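Local atomic coordinates of sulfur oxidation protein soxB (Thermus thermophilus, PDB entry 2WDD), a protein that hydrolyses a sulfur–sulfur bond as the dimanganese thiosulfohydrolase of the Sox sulfur-oxidation pathway, cleaving sulfate from a cysteine S-thiosulfonate. Residues P430-L434 and Y521-Y527; T425-E431 and A506-R510; E387-Y393 and V529-Y533. All blocks are in the same frame, centred on the assembly; numbering follows the deposited sequence. Where two conformers were deposited one is given.

Overall arrangement
Followed from the N terminus, the chain enters this region with helix 380-392, whose last turns, in contact 3, meet helix 526-537 and so close the widest loop. Contacts 1 and 2 are nested inside it. Both start from the same stretch, sharing P430 and E431: residues 425-431 lead from helix 418-425 into strand 431-438 and meet the end of strand 501-507 in contact 2, and 430-434 then pairs with 521-527 in contact 1. Strand 431-438 thus lies between 501-507 and the short strand 524-525. R524 joins contacts 1 and 3 through a salt bridge to E532, and T425 touches L530 between contacts 2 and 3.

Contact 1 (P430-L434 and Y521-Y527); sequences PELYL and YEPRPIY
Y521 lays one face of its ring against L434, whose CB is 4.1 Å from the ring centroid in a CH-pi contact; with chi1 t (173°), the ring extends back along the neighbouring strand until its OH donates a 2.6 Å hydrogen bond to L432 O. The two segments run roughly antiparallel, their end-to-end directions 146° apart. In register, E431 faces P525 as a non-hydrogen-bonded pair, CA to CA 4.2 Å. L432 N donates to R524 O (2.8 Å), and I526 N to P430 O (2.8 Å). This is a short, weakly bonded antiparallel pairing of 524-525 with strand 431-438 of the C-terminal domain of the 5'-nucleotidase family, and it passes straight into a helix: P525 (phi/psi -57/136) is the N-cap residue, and I526 is already helical. CA-H...O contacts supplement these bonds: P523 CA to L432 O at 3.4 Å and P525 CA to P430 O at 3.5 Å. P430 packs its CB on Y527 CE2 (3.6 Å), L432 CD1 meets I526 CD1 (4.1 Å), and Y433 CD1 lies 3.7 Å from P523 CG. R524 directs its guanidinium to E532 and Y393, while the ring of Y527 meets Y422 edge-to-face beside a bound tert-butyl alcohol.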
loop_
_atom_site.group_PDB
_atom_site.type_symbol
_atom_site.label_atom_id
_atom_site.label_comp_id
_atom_site.label_asym_id
_atom_site.label_seq_id
_atom_site.Cartn_x
_atom_site.Cartn_y
_atom_site.Cartn_z
ATOM N N PRO A 430 0.835 -3.141 17.359
ATOM C CA PRO A 430 -0.329 -2.240 17.350
ATOM C C PRO A 430 -0.510 -1.381 18.591
ATOM O O PRO A 430 -1.517 -0.685 18.730
ATOM C CB PRO A 430 -1.492 -3.225 17.252
ATOM C CG PRO A 430 -1.014 -4.374 18.124
ATOM C CD PRO A 430 0.467 -4.499 17.812
ATOM N N GLU A 431 0.464 -1.410 19.487
ATOM C CA GLU A 431 0.355 -0.657 20.724
ATOM C C GLU A 431 0.065 0.826 20.564
ATOM O O GLU A 431 0.730 1.528 19.801
ATOM C CB GLU A 431 1.614 -0.844 21.565
ATOM C CG GLU A 431 1.792 -2.267 22.083
ATOM C CD GLU A 431 2.478 -3.198 21.083
ATOM O OE1 GLU A 431 2.832 -2.751 19.967
ATOM O OE2 GLU A 431 2.674 -4.384 21.426
ATOM N N LEU A 432 -0.876 1.311 21.376
ATOM C CA LEU A 432 -1.171 2.721 21.466
ATOM C C LEU A 432 -0.334 3.239 22.637
ATOM O O LEU A 432 -0.357 2.660 23.736
ATOM C CB LEU A 432 -2.661 2.949 21.760
ATOM C CG LEU A 432 -3.036 4.409 22.049
ATOM C CD1 LEU A 432 -2.887 5.289 20.808
ATOM C CD2 LEU A 432 -4.466 4.506 22.607
ATOM N N TYR A 433 0.427 4.297 22.397
ATOM C CA TYR A 433 1.275 4.879 23.433
ATOM C C TYR A 433 0.748 6.258 23.806
ATOM O O TYR A 433 0.348 7.016 22.926
ATOM C CB TYR A 433 2.702 5.038 22.910
ATOM C CG TYR A 433 3.395 3.729 22.647
ATOM C CD1 TYR A 433 4.005 3.032 23.673
ATOM C CD2 TYR A 433 3.380 3.155 21.383
ATOM C CE1 TYR A 433 4.630 1.818 23.444
ATOM C CE2 TYR A 433 4.015 1.954 21.137
ATOM C CZ TYR A 433 4.638 1.286 22.173
ATOM O OH TYR A 433 5.250 0.069 21.942
ATOM N N LEU A 434 0.781 6.588 25.101
ATOM C CA LEU A 434 0.384 7.911 25.601
ATOM C C LEU A 434 1.641 8.537 26.204
ATOM O O LEU A 434 2.322 7.914 27.021
ATOM C CB LEU A 434 -0.711 7.788 26.680
ATOM C CG LEU A 434 -2.162 7.956 26.209
ATOM C CD1 LEU A 434 -2.491 7.078 25.021
ATOM C CD2 LEU A 434 -3.170 7.722 27.335
ATOM N N TYR A 521 0.023 4.580 32.623
ATOM C CA TYR A 521 -0.583 4.040 31.408
ATOM C C TYR A 521 0.161 2.815 30.877
ATOM O O TYR A 521 1.385 2.823 30.748
ATOM C CB TYR A 521 -0.664 5.107 30.312
ATOM C CG TYR A 521 -1.127 4.546 28.988
ATOM C CD1 TYR A 521 -2.460 4.199 28.786
ATOM C CD2 TYR A 521 -0.220 4.296 27.962
ATOM C CE1 TYR A 521 -2.882 3.636 27.591
ATOM C CE2 TYR A 521 -0.630 3.721 26.773
ATOM C CZ TYR A 521 -1.959 3.407 26.586
ATOM O OH TYR A 521 -2.368 2.840 25.402
ATOM N N GLU A 522 -0.591 1.768 30.561
ATOM C CA GLU A 522 -0.016 0.548 30.023
ATOM C C GLU A 522 -0.401 0.426 28.551
ATOM O O GLU A 522 -1.576 0.281 28.218
ATOM C CB GLU A 522 -0.494 -0.662 30.829
ATOM C CG GLU A 522 -0.134 -0.558 32.312
ATOM C CD GLU A 522 -0.831 -1.591 33.180
ATOM O OE1 GLU A 522 -1.055 -2.722 32.702
ATOM O OE2 GLU A 522 -1.117 -1.282 34.359
ATOM N N PRO A 523 0.592 0.513 27.654
ATOM C CA PRO A 523 0.259 0.432 26.221
ATOM C C PRO A 523 -0.523 -0.830 25.877
ATOM O O PRO A 523 -0.207 -1.925 26.349
ATOM C CB PRO A 523 1.635 0.414 25.541
ATOM C CG PRO A 523 2.551 1.105 26.521
ATOM C CD PRO A 523 2.036 0.720 27.879
ATOM N N ARG A 524 -1.555 -0.674 25.060
ATOM C CA ARG A 524 -2.361 -1.808 24.628
ATOM C C ARG A 524 -2.732 -1.603 23.162
ATOM O O ARG A 524 -2.666 -0.487 22.650
ATOM C CB ARG A 524 -3.600 -1.963 25.493
ATOM C CG ARG A 524 -4.554 -0.796 25.426
ATOM C CD ARG A 524 -5.893 -1.206 26.009
ATOM N NE ARG A 524 -6.793 -0.074 26.172
ATOM C CZ ARG A 524 -8.112 -0.185 26.289
ATOM N NH1 ARG A 524 -8.683 -1.379 26.269
ATOM N NH2 ARG A 524 -8.855 0.899 26.446
ATOM N N PRO A 525 -3.128 -2.678 22.478
ATOM C CA PRO A 525 -3.399 -2.548 21.036
ATOM C C PRO A 525 -4.445 -1.511 20.676
ATOM O O PRO A 525 -5.511 -1.450 21.274
ATOM C CB PRO A 525 -3.895 -3.935 20.642
ATOM C CG PRO A 525 -3.343 -4.852 21.706
ATOM C CD PRO A 525 -3.365 -4.051 22.961
ATOM N N ILE A 526 -4.157 -0.724 19.649
ATOM C CA ILE A 526 -5.101 0.291 19.222
ATOM C C ILE A 526 -6.471 -0.307 18.911
ATOM O O ILE A 526 -7.491 0.324 19.189
ATOM C CB ILE A 526 -4.560 1.078 18.027
ATOM C CG1 ILE A 526 -5.514 2.223 17.665
ATOM C CG2 ILE A 526 -4.309 0.131 16.852
ATOM C CD1 ILE A 526 -5.739 3.229 18.783
ATOM N N TYR A 527 -6.505 -1.475 18.270
ATOM C CA TYR A 527 -7.788 -2.086 17.909
ATOM C C TYR A 527 -8.669 -2.436 19.105
ATOM O O TYR A 527 -9.894 -2.438 18.985
ATOM C CB TYR A 527 -7.658 -3.239 16.911
ATOM C CG TYR A 527 -6.540 -4.206 17.198
ATOM C CD1 TYR A 527 -6.634 -5.131 18.239
ATOM C CD2 TYR A 527 -5.430 -4.280 16.364
ATOM C CE1 TYR A 527 -5.616 -6.049 18.472
ATOM C CE2 TYR A 527 -4.425 -5.198 16.585
ATOM C CZ TYR A 527 -4.526 -6.091 17.630
ATOM O OH TYR A 527 -3.491 -6.979 17.851
#

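Contact 2 (T425-E431 and A506-R510); sequences TGFTYPE and AYGGR
A water-bridged loop-to-strand-end packing joins the irregular connection T425-E431, between helix 418-425 and strand 431-438, to the end of strand 501-507 in the C-terminal domain. No direct hydrogen bond links the two segments. Instead, water 1 donates to Y429 O and E431 O (2.7 Å each) and accepts from G508 N (2.8 Å), while water 2 lies 2.6 Å from Y429 OH and donates to G508 O (2.6 Å). The nearest CA pairs are E431 with Y507 (5.8 Å) and P430 with G508 (5.9 Å), and Y507 CA makes a CA-H...O contact of 3.6 Å to E431 O. G426 centres an inverse gamma turn, after which F427 (chi1 m) points toward the strand end. G508 CA sits over the face of its ring, 3.9 Å from the centroid. A side chain at G508 would clash with F427 CZ, and its phi of 76° also favours glycine. Y507 (chi1 p) places its ring nearly perpendicular to that of F427, with CE1 3.8 Å from F427 CE2, and its OH is 3.8 Å from T425 CG2. Y429 OH also hydrogen-bonds H226, and the Y429 side chain lies about 7 Å from that of the manganese ligand H163 and about 10 Å from a bound manganese. I526 of helix 526-537 packs on both T425 and Y507, and Y507 also touches S401 of strand 398-401.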
loop_
_atom_site.group_PDB
_atom_site.type_symbol
_atom_site.label_atom_id
_atom_site.label_comp_id
_atom_site.label_asym_id
_atom_site.label_seq_id
_atom_site.Cartn_x
_atom_site.Cartn_y
_atom_site.Cartn_z
ATOM N N THR A 425 -5.772 -1.415 11.229
ATOM C CA THR A 425 -4.807 -1.277 12.316
ATOM C C THR A 425 -4.067 -2.556 12.674
ATOM O O THR A 425 -3.492 -2.657 13.773
ATOM C CB THR A 425 -5.488 -0.711 13.596
ATOM O OG1 THR A 425 -6.434 -1.664 14.106
ATOM C CG2 THR A 425 -6.194 0.619 13.325
ATOM N N GLY A 426 -4.087 -3.521 11.761
ATOM C CA GLY A 426 -3.456 -4.810 11.965
ATOM C C GLY A 426 -1.943 -4.821 11.874
ATOM O O GLY A 426 -1.368 -5.587 11.085
ATOM N N PHE A 427 -1.293 -3.955 12.646
ATOM C CA PHE A 427 0.168 -3.961 12.772
ATOM C C PHE A 427 0.504 -5.122 13.703
ATOM O O PHE A 427 -0.236 -5.390 14.648
ATOM C CB PHE A 427 0.649 -2.712 13.529
ATOM C CG PHE A 427 0.412 -1.420 12.804
ATOM C CD1 PHE A 427 1.447 -0.801 12.106
ATOM C CD2 PHE A 427 -0.822 -0.786 12.873
ATOM C CE1 PHE A 427 1.248 0.424 11.453
ATOM C CE2 PHE A 427 -1.038 0.426 12.212
ATOM C CZ PHE A 427 -0.017 1.011 11.477
ATOM N N THR A 428 1.669 -5.735 13.529
ATOM C CA THR A 428 2.079 -6.756 14.495
ATOM C C THR A 428 2.561 -6.046 15.768
ATOM O O THR A 428 2.845 -6.707 16.776
ATOM C CB THR A 428 3.204 -7.646 13.952
ATOM O OG1 THR A 428 4.278 -6.819 13.498
ATOM C CG2 THR A 428 2.693 -8.580 12.835
ATOM N N TYR A 429 2.702 -4.718 15.700
ATOM C CA TYR A 429 3.106 -3.874 16.838
ATOM C C TYR A 429 2.052 -2.773 16.943
ATOM O O TYR A 429 2.300 -1.627 16.600
ATOM C CB TYR A 429 4.498 -3.258 16.634
ATOM C CG TYR A 429 4.751 -2.613 15.281
ATOM C CD1 TYR A 429 4.849 -1.232 15.154
ATOM C CD2 TYR A 429 4.949 -3.398 14.144
ATOM C CE1 TYR A 429 5.107 -0.639 13.922
ATOM C CE2 TYR A 429 5.188 -2.808 12.897
ATOM C CZ TYR A 429 5.294 -1.440 12.801
ATOM O OH TYR A 429 5.546 -0.859 11.579
ATOM N N PRO A 430 0.835 -3.141 17.359
ATOM C CA PRO A 430 -0.329 -2.240 17.350
ATOM C C PRO A 430 -0.510 -1.381 18.591
ATOM O O PRO A 430 -1.517 -0.685 18.730
ATOM C CB PRO A 430 -1.492 -3.225 17.252
ATOM C CG PRO A 430 -1.014 -4.374 18.124
ATOM C CD PRO A 430 0.467 -4.499 17.812
ATOM N N GLU A 431 0.464 -1.410 19.487
ATOM C CA GLU A 431 0.355 -0.657 20.724
ATOM C C GLU A 431 0.065 0.826 20.564
ATOM O O GLU A 431 0.730 1.528 19.801
ATOM C CB GLU A 431 1.614 -0.844 21.565
ATOM C CG GLU A 431 1.792 -2.267 22.083
ATOM C CD GLU A 431 2.478 -3.198 21.083
ATOM O OE1 GLU A 431 2.832 -2.751 19.967
ATOM O OE2 GLU A 431 2.674 -4.384 21.426
ATOM N N ALA A 506 -0.106 7.979 20.180
ATOM C CA ALA A 506 0.358 7.572 18.852
ATOM C C ALA A 506 0.396 6.066 18.779
ATOM O O ALA A 506 0.600 5.400 19.788
ATOM C CB ALA A 506 1.754 8.131 18.582
ATOM N N TYR A 507 0.239 5.528 17.574
ATOM C CA TYR A 507 0.366 4.095 17.367
ATOM C C TYR A 507 0.902 3.882 15.949
ATOM O O TYR A 507 0.793 4.772 15.095
ATOM C CB TYR A 507 -0.984 3.372 17.543
ATOM C CG TYR A 507 -1.960 3.599 16.413
ATOM C CD1 TYR A 507 -2.075 2.669 15.386
ATOM C CD2 TYR A 507 -2.818 4.698 16.405
ATOM C CE1 TYR A 507 -2.970 2.839 14.359
ATOM C CE2 TYR A 507 -3.712 4.896 15.347
ATOM C CZ TYR A 507 -3.782 3.941 14.334
ATOM O OH TYR A 507 -4.664 4.064 13.282
ATOM N N GLY A 508 1.513 2.725 15.723
ATOM C CA GLY A 508 2.027 2.350 14.407
ATOM C C GLY A 508 3.313 3.018 13.954
ATOM O O GLY A 508 3.630 2.993 12.752
ATOM N N GLY A 509 4.084 3.577 14.886
ATOM C CA GLY A 509 5.320 4.249 14.540
ATOM C C GLY A 509 6.306 4.322 15.688
ATOM O O GLY A 509 6.340 3.434 16.544
ATOM N N ARG A 510 7.103 5.383 15.701
ATOM C CA ARG A 510 8.152 5.570 16.700
ATOM C C ARG A 510 8.075 6.889 17.448
ATOM O O ARG A 510 9.013 7.256 18.154
ATOM C CB ARG A 510 9.515 5.550 16.004
ATOM C CG ARG A 510 9.906 4.209 15.483
ATOM C CD ARG A 510 11.181 4.317 14.677
ATOM N NE ARG A 510 11.566 3.013 14.191
ATOM C CZ ARG A 510 12.749 2.736 13.662
ATOM N NH1 ARG A 510 13.672 3.684 13.560
ATOM N NH2 ARG A 510 13.002 1.502 13.261
HETATM O O HOH W 1 2.268 0.879 17.666
HETATM O O HOH W 2 4.537 1.407 10.905
#

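Contact 3 (E387-Y393 and V529-Y533)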
loop_
_atom_site.group_PDB
_atom_site.type_symbol
_atom_site.label_atom_id
_atom_site.label_comp_id
_atom_site.label_asym_id
_atom_site.label_seq_id
_atom_site.Cartn_x
_atom_site.Cartn_y
_atom_site.Cartn_z
ATOM N N GLU A 387 -11.104 10.378 17.504
ATOM C CA GLU A 387 -12.262 10.543 18.387
ATOM C C GLU A 387 -12.377 9.390 19.380
ATOM O O GLU A 387 -12.722 9.605 20.555
ATOM C CB GLU A 387 -13.547 10.662 17.569
ATOM C CG GLU A 387 -13.589 11.930 16.715
ATOM C CD GLU A 387 -14.900 12.094 15.975
ATOM O OE1 GLU A 387 -15.845 11.328 16.255
ATOM O OE2 GLU A 387 -14.995 13.000 15.128
ATOM N N ALA A 388 -12.116 8.168 18.922
ATOM C CA ALA A 388 -12.182 7.003 19.814
ATOM C C ALA A 388 -11.145 7.137 20.934
ATOM O O ALA A 388 -11.435 6.915 22.124
ATOM C CB ALA A 388 -11.944 5.712 19.030
ATOM N N VAL A 389 -9.924 7.500 20.564
ATOM C CA VAL A 389 -8.862 7.642 21.548
ATOM C C VAL A 389 -9.225 8.713 22.577
ATOM O O VAL A 389 -9.103 8.483 23.781
ATOM C CB VAL A 389 -7.488 7.910 20.883
ATOM C CG1 VAL A 389 -6.442 8.325 21.927
ATOM C CG2 VAL A 389 -7.010 6.669 20.117
ATOM N N LYS A 390 -9.718 9.864 22.117
ATOM C CA LYS A 390 -10.071 10.940 23.043
ATOM C C LYS A 390 -11.272 10.577 23.908
ATOM O O LYS A 390 -11.388 11.034 25.044
ATOM C CB LYS A 390 -10.318 12.245 22.290
ATOM C CG LYS A 390 -9.034 12.884 21.798
ATOM C CD LYS A 390 -9.239 14.359 21.499
ATOM C CE LYS A 390 -7.926 15.065 21.221
ATOM N NZ LYS A 390 -8.107 16.544 21.252
ATOM N N ALA A 391 -12.167 9.749 23.376
ATOM C CA ALA A 391 -13.333 9.335 24.146
ATOM C C ALA A 391 -12.915 8.451 25.316
ATOM O O ALA A 391 -13.456 8.572 26.419
ATOM C CB ALA A 391 -14.340 8.580 23.252
ATOM N N ILE A 392 -11.962 7.555 25.079
ATOM C CA ILE A 392 -11.519 6.644 26.126
ATOM C C ILE A 392 -10.436 7.236 27.015
ATOM O O ILE A 392 -10.327 6.877 28.201
ATOM C CB ILE A 392 -11.143 5.272 25.559
ATOM C CG1 ILE A 392 -12.382 4.607 24.950
ATOM C CG2 ILE A 392 -10.542 4.384 26.645
ATOM C CD1 ILE A 392 -12.072 3.400 24.116
ATOM N N TYR A 393 -9.664 8.166 26.461
ATOM C CA TYR A 393 -8.604 8.853 27.196
ATOM C C TYR A 393 -8.750 10.361 27.025
ATOM O O TYR A 393 -8.026 10.995 26.260
ATOM C CB TYR A 393 -7.233 8.415 26.682
ATOM C CG TYR A 393 -7.029 6.929 26.744
ATOM C CD1 TYR A 393 -6.670 6.314 27.932
ATOM C CD2 TYR A 393 -7.198 6.135 25.616
ATOM C CE1 TYR A 393 -6.484 4.951 27.997
ATOM C CE2 TYR A 393 -7.017 4.767 25.666
ATOM C CZ TYR A 393 -6.662 4.176 26.865
ATOM O OH TYR A 393 -6.497 2.810 26.946
ATOM N N VAL A 529 -8.827 -0.556 21.750
ATOM C CA VAL A 529 -9.404 0.728 22.109
ATOM C C VAL A 529 -10.560 1.029 21.160
ATOM O O VAL A 529 -11.640 1.451 21.578
ATOM C CB VAL A 529 -8.321 1.841 22.061
ATOM C CG1 VAL A 529 -8.921 3.208 22.336
ATOM C CG2 VAL A 529 -7.188 1.537 23.043
ATOM N N LEU A 530 -10.334 0.791 19.870
ATOM C CA LEU A 530 -11.370 1.042 18.885
ATOM C C LEU A 530 -12.611 0.203 19.109
ATOM O O LEU A 530 -13.726 0.715 19.034
ATOM C CB LEU A 530 -10.840 0.798 17.478
ATOM C CG LEU A 530 -9.766 1.805 17.074
ATOM C CD1 LEU A 530 -9.178 1.408 15.745
ATOM C CD2 LEU A 530 -10.356 3.221 17.010
ATOM N N ALA A 531 -12.420 -1.085 19.379
ATOM C CA ALA A 531 -13.552 -1.973 19.603
ATOM C C ALA A 531 -14.333 -1.526 20.845
ATOM O O ALA A 531 -15.553 -1.512 20.824
ATOM C CB ALA A 531 -13.113 -3.427 19.715
ATOM N N GLU A 532 -13.624 -1.121 21.896
ATOM C CA GLU A 532 -14.273 -0.645 23.116
ATOM C C GLU A 532 -15.167 0.557 22.821
ATOM O O GLU A 532 -16.311 0.635 23.281
ATOM C CB GLU A 532 -13.218 -0.252 24.152
ATOM C CG GLU A 532 -12.839 -1.370 25.095
ATOM C CD GLU A 532 -11.784 -0.954 26.099
ATOM O OE1 GLU A 532 -11.609 0.261 26.323
ATOM O OE2 GLU A 532 -11.122 -1.845 26.657
ATOM N N TYR A 533 -14.638 1.506 22.058
ATOM C CA TYR A 533 -15.377 2.706 21.707
ATOM C C TYR A 533 -16.581 2.369 20.830
ATOM O O TYR A 533 -17.704 2.777 21.117
ATOM C CB TYR A 533 -14.461 3.667 20.952
ATOM C CG TYR A 533 -15.166 4.882 20.392
ATOM C CD1 TYR A 533 -15.673 5.863 21.230
ATOM C CD2 TYR A 533 -15.337 5.034 19.021
ATOM C CE1 TYR A 533 -16.294 7.001 20.711
ATOM C CE2 TYR A 533 -15.957 6.159 18.499
ATOM C CZ TYR A 533 -16.445 7.129 19.344
ATOM O OH TYR A 533 -17.060 8.244 18.812
HETATM O O HOH W 3 -16.993 9.012 16.203
#
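Y533 gives up the most surface to this contact, and its ring is a knob set in a hole formed by E387, A388, A391 and I392. One face of the ring lies over the small A388, whose CA is 3.8 Å from the centroid and 13° off the normal, a CH-pi contact. A388 CB reaches Y533 CD2 at 3.5 Å and L530 CD2 at 3.6 Å, and A391 CB approaches Y533 CE1 at 3.6 Å. The phenol does not bond E387 directly: water 3 lies 2.7 Å from Y533 OH and donates to E387 OE1 at 2.6 Å, while E387 OE2 is held by Q383 within the same helix.

One turn back on the second helix, V529 is the next most covered residue. Its CG1 packs against I392 CD1 (3.6 Å) and lies at the ring edge of Y393, 4.1 Å from CE2. I392 (chi1 m, chi2 t) rests CD1 on the turn V529-Y533, 3.2 Å from V529 O and 3.8 Å from E532 CB. R524 hydrogen-bonds Y393 OH through NE and forms a salt bridge with E532 through NH1, linking E532 and Y393, just past the end of helix 380-392, to strand 524-525.

The axes of 387-392 and 529-533 approach to 9.1 Å and cross at 76°, and the contact takes in about one turn of 526-537. This is a steep helix-helix crossing with a single knob, Y533, in a hole of helix 380-392, beside the mixed sheet of the 5'-nucleotidase-type C-terminal domain and away from the manganese site.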